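Local coordinates for protein carbonic anhydrase (Geobacillus kaustophilus, PDB 3VNP) that catalyses the reversible hydration of carbon dioxide to hydrogencarbonate, as a metal-dependent gamma-class carbonic anhydrase that works as a homotrimer, at residues G77-H82 with E153-E158. Numbering follows the deposited sequence.
Sequences GVTVGH and ERIRRE. With MG (magnesium ion), chain G.
The flat guanidinium of Arg156 turns its edge to Gly77: the carbonyl O of Gly77 lies in its plane and in the model accepts a nearly straight hydrogen bond from Arg156 NH1 (3.2 Å, 169°), one to be read with caution because the position of that oxygen is less sure. The same NH1 also makes a weak hydrogen bond to the backbone O of Asn94. On the helix side, Glu153 OE1 forms a long salt bridge with Arg156 NE (3.7 Å). The Arg156 chain leaves the helix extended, with CG anti to the backbone N (chi1 177°), and bends at chi3. Gly77 and Thr79 belong to one coil of the left-handed parallel beta-helix of the hexapeptide-repeat family, and the C-terminal helix 146-170 packs along its outside. With Arg156 cut back to an alanine, Glu153 is likely to lose its nearby positive charge and Gly77 the side chain lying against it. Two residues on from Gly77, Thr79 crosses Ile155 at about a right angle, with Ile155 CG2 3.9 Å from Thr79 OG1, a hydroxyl hydrogen-bonded to Asn57 OD1. The chain runs on to His82, which does not touch 153-158; its NE2 binds the magnesium ion with His65 and His87 of the second subunit.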
loop_
_atom_site.group_PDB
_atom_site.type_symbol
_atom_site.label_atom_id
_atom_site.label_comp_id
_atom_site.label_asym_id
_atom_site.label_seq_id
_atom_site.Cartn_x
_atom_site.Cartn_y
_atom_site.Cartn_z
ATOM N N GLY A 77 0.701 14.908 -18.165
ATOM C CA GLY A 77 -0.713 14.664 -17.928
ATOM C C GLY A 77 -1.167 13.320 -17.385
ATOM O O GLY A 77 -2.370 13.077 -17.281
ATOM N N VAL A 78 -0.231 12.446 -17.032
ATOM C CA VAL A 78 -0.585 11.128 -16.513
ATOM C C VAL A 78 -1.199 11.173 -15.115
ATOM O O VAL A 78 -0.797 11.968 -14.263
ATOM C CB VAL A 78 0.645 10.190 -16.484
ATOM C CG1 VAL A 78 0.346 8.946 -15.649
ATOM C CG2 VAL A 78 1.013 9.788 -17.898
ATOM N N THR A 79 -2.186 10.312 -14.902
ATOM C CA THR A 79 -2.859 10.205 -13.620
ATOM C C THR A 79 -2.537 8.833 -13.041
ATOM O O THR A 79 -2.847 7.814 -13.644
ATOM C CB THR A 79 -4.389 10.326 -13.772
ATOM O OG1 THR A 79 -4.756 11.704 -13.885
ATOM C CG2 THR A 79 -5.094 9.727 -12.576
ATOM N N VAL A 80 -1.891 8.812 -11.884
ATOM C CA VAL A 80 -1.556 7.555 -11.227
ATOM C C VAL A 80 -2.397 7.476 -9.954
ATOM O O VAL A 80 -2.210 8.252 -9.012
ATOM C CB VAL A 80 -0.046 7.471 -10.869
ATOM C CG1 VAL A 80 0.247 6.158 -10.152
ATOM C CG2 VAL A 80 0.800 7.553 -12.139
ATOM N N GLY A 81 -3.337 6.539 -9.949
ATOM C CA GLY A 81 -4.225 6.366 -8.814
ATOM C C GLY A 81 -3.555 5.962 -7.512
ATOM O O GLY A 81 -2.373 5.619 -7.470
ATOM N N HIS A 82 -4.340 5.996 -6.445
ATOM C CA HIS A 82 -3.869 5.660 -5.115
ATOM C C HIS A 82 -3.157 4.323 -5.032
ATOM O O HIS A 82 -3.522 3.369 -5.711
ATOM C CB HIS A 82 -5.045 5.614 -4.141
ATOM C CG HIS A 82 -5.839 6.877 -4.079
ATOM N ND1 HIS A 82 -5.343 8.040 -3.531
ATOM C CD2 HIS A 82 -7.107 7.152 -4.465
ATOM C CE1 HIS A 82 -6.273 8.976 -3.579
ATOM N NE2 HIS A 82 -7.355 8.463 -4.140
ATOM N N GLU A 153 -9.558 14.357 -18.607
ATOM C CA GLU A 153 -9.030 15.718 -18.714
ATOM C C GLU A 153 -9.494 16.475 -17.482
ATOM O O GLU A 153 -8.794 17.340 -16.957
ATOM C CB GLU A 153 -9.565 16.389 -19.989
ATOM C CG GLU A 153 -9.523 17.928 -20.027
ATOM C CD GLU A 153 -8.118 18.512 -19.915
ATOM O OE1 GLU A 153 -7.171 17.923 -20.487
ATOM O OE2 GLU A 153 -7.966 19.577 -19.268
ATOM N N ARG A 154 -10.682 16.117 -17.016
ATOM C CA ARG A 154 -11.277 16.738 -15.843
ATOM C C ARG A 154 -10.472 16.366 -14.589
ATOM O O ARG A 154 -10.213 17.215 -13.733
ATOM C CB ARG A 154 -12.733 16.270 -15.720
ATOM C CG ARG A 154 -13.655 17.207 -14.960
ATOM C CD ARG A 154 -13.576 16.992 -13.465
ATOM N NE ARG A 154 -13.873 15.608 -13.105
ATOM C CZ ARG A 154 -13.897 15.148 -11.860
ATOM N NH1 ARG A 154 -13.648 15.962 -10.845
ATOM N NH2 ARG A 154 -14.165 13.871 -11.628
ATOM N N ILE A 155 -10.076 15.100 -14.494
ATOM C CA ILE A 155 -9.300 14.615 -13.354
ATOM C C ILE A 155 -7.899 15.228 -13.373
ATOM O O ILE A 155 -7.421 15.772 -12.375
ATOM C CB ILE A 155 -9.169 13.067 -13.393
ATOM C CG1 ILE A 155 -10.535 12.420 -13.154
ATOM C CG2 ILE A 155 -8.178 12.592 -12.346
ATOM C CD1 ILE A 155 -10.558 10.912 -13.389
ATOM N N ARG A 156 -7.253 15.125 -14.526
ATOM C CA ARG A 156 -5.915 15.649 -14.729
ATOM C C ARG A 156 -5.823 17.114 -14.296
ATOM O O ARG A 156 -4.979 17.484 -13.478
ATOM C CB ARG A 156 -5.568 15.482 -16.208
ATOM C CG ARG A 156 -4.240 16.030 -16.669
ATOM C CD ARG A 156 -3.916 15.393 -18.004
ATOM N NE ARG A 156 -5.103 15.297 -18.853
ATOM C CZ ARG A 156 -5.476 14.199 -19.504
ATOM N NH1 ARG A 156 -4.761 13.089 -19.412
ATOM N NH2 ARG A 156 -6.574 14.208 -20.249
ATOM N N ARG A 157 -6.708 17.942 -14.841
ATOM C CA ARG A 157 -6.746 19.365 -14.523
ATOM C C ARG A 157 -7.057 19.604 -13.046
ATOM O O ARG A 157 -6.452 20.465 -12.408
ATOM C CB ARG A 157 -7.794 20.058 -15.396
ATOM C CG ARG A 157 -7.984 21.531 -15.111
ATOM C CD ARG A 157 -9.146 22.079 -15.925
ATOM N NE ARG A 157 -10.390 21.374 -15.627
ATOM C CZ ARG A 157 -11.563 21.647 -16.188
ATOM N NH1 ARG A 157 -11.662 22.619 -17.091
ATOM N NH2 ARG A 157 -12.641 20.944 -15.848
ATOM N N GLU A 158 -8.005 18.840 -12.511
ATOM C CA GLU A 158 -8.389 18.960 -11.109
ATOM C C GLU A 158 -7.199 18.752 -10.169
ATOM O O GLU A 158 -7.054 19.476 -9.182
ATOM C CB GLU A 158 -9.480 17.939 -10.769
ATOM C CG GLU A 158 -9.795 17.840 -9.275
ATOM C CD GLU A 158 -10.497 16.538 -8.903
ATOM O OE1 GLU A 158 -11.591 16.275 -9.444
ATOM O OE2 GLU A 158 -9.954 15.773 -8.068
HETATM MG MG MG G . -9.330 9.037 -5.583
HETATM O O HOH W 1 -9.161 10.605 -7.515
#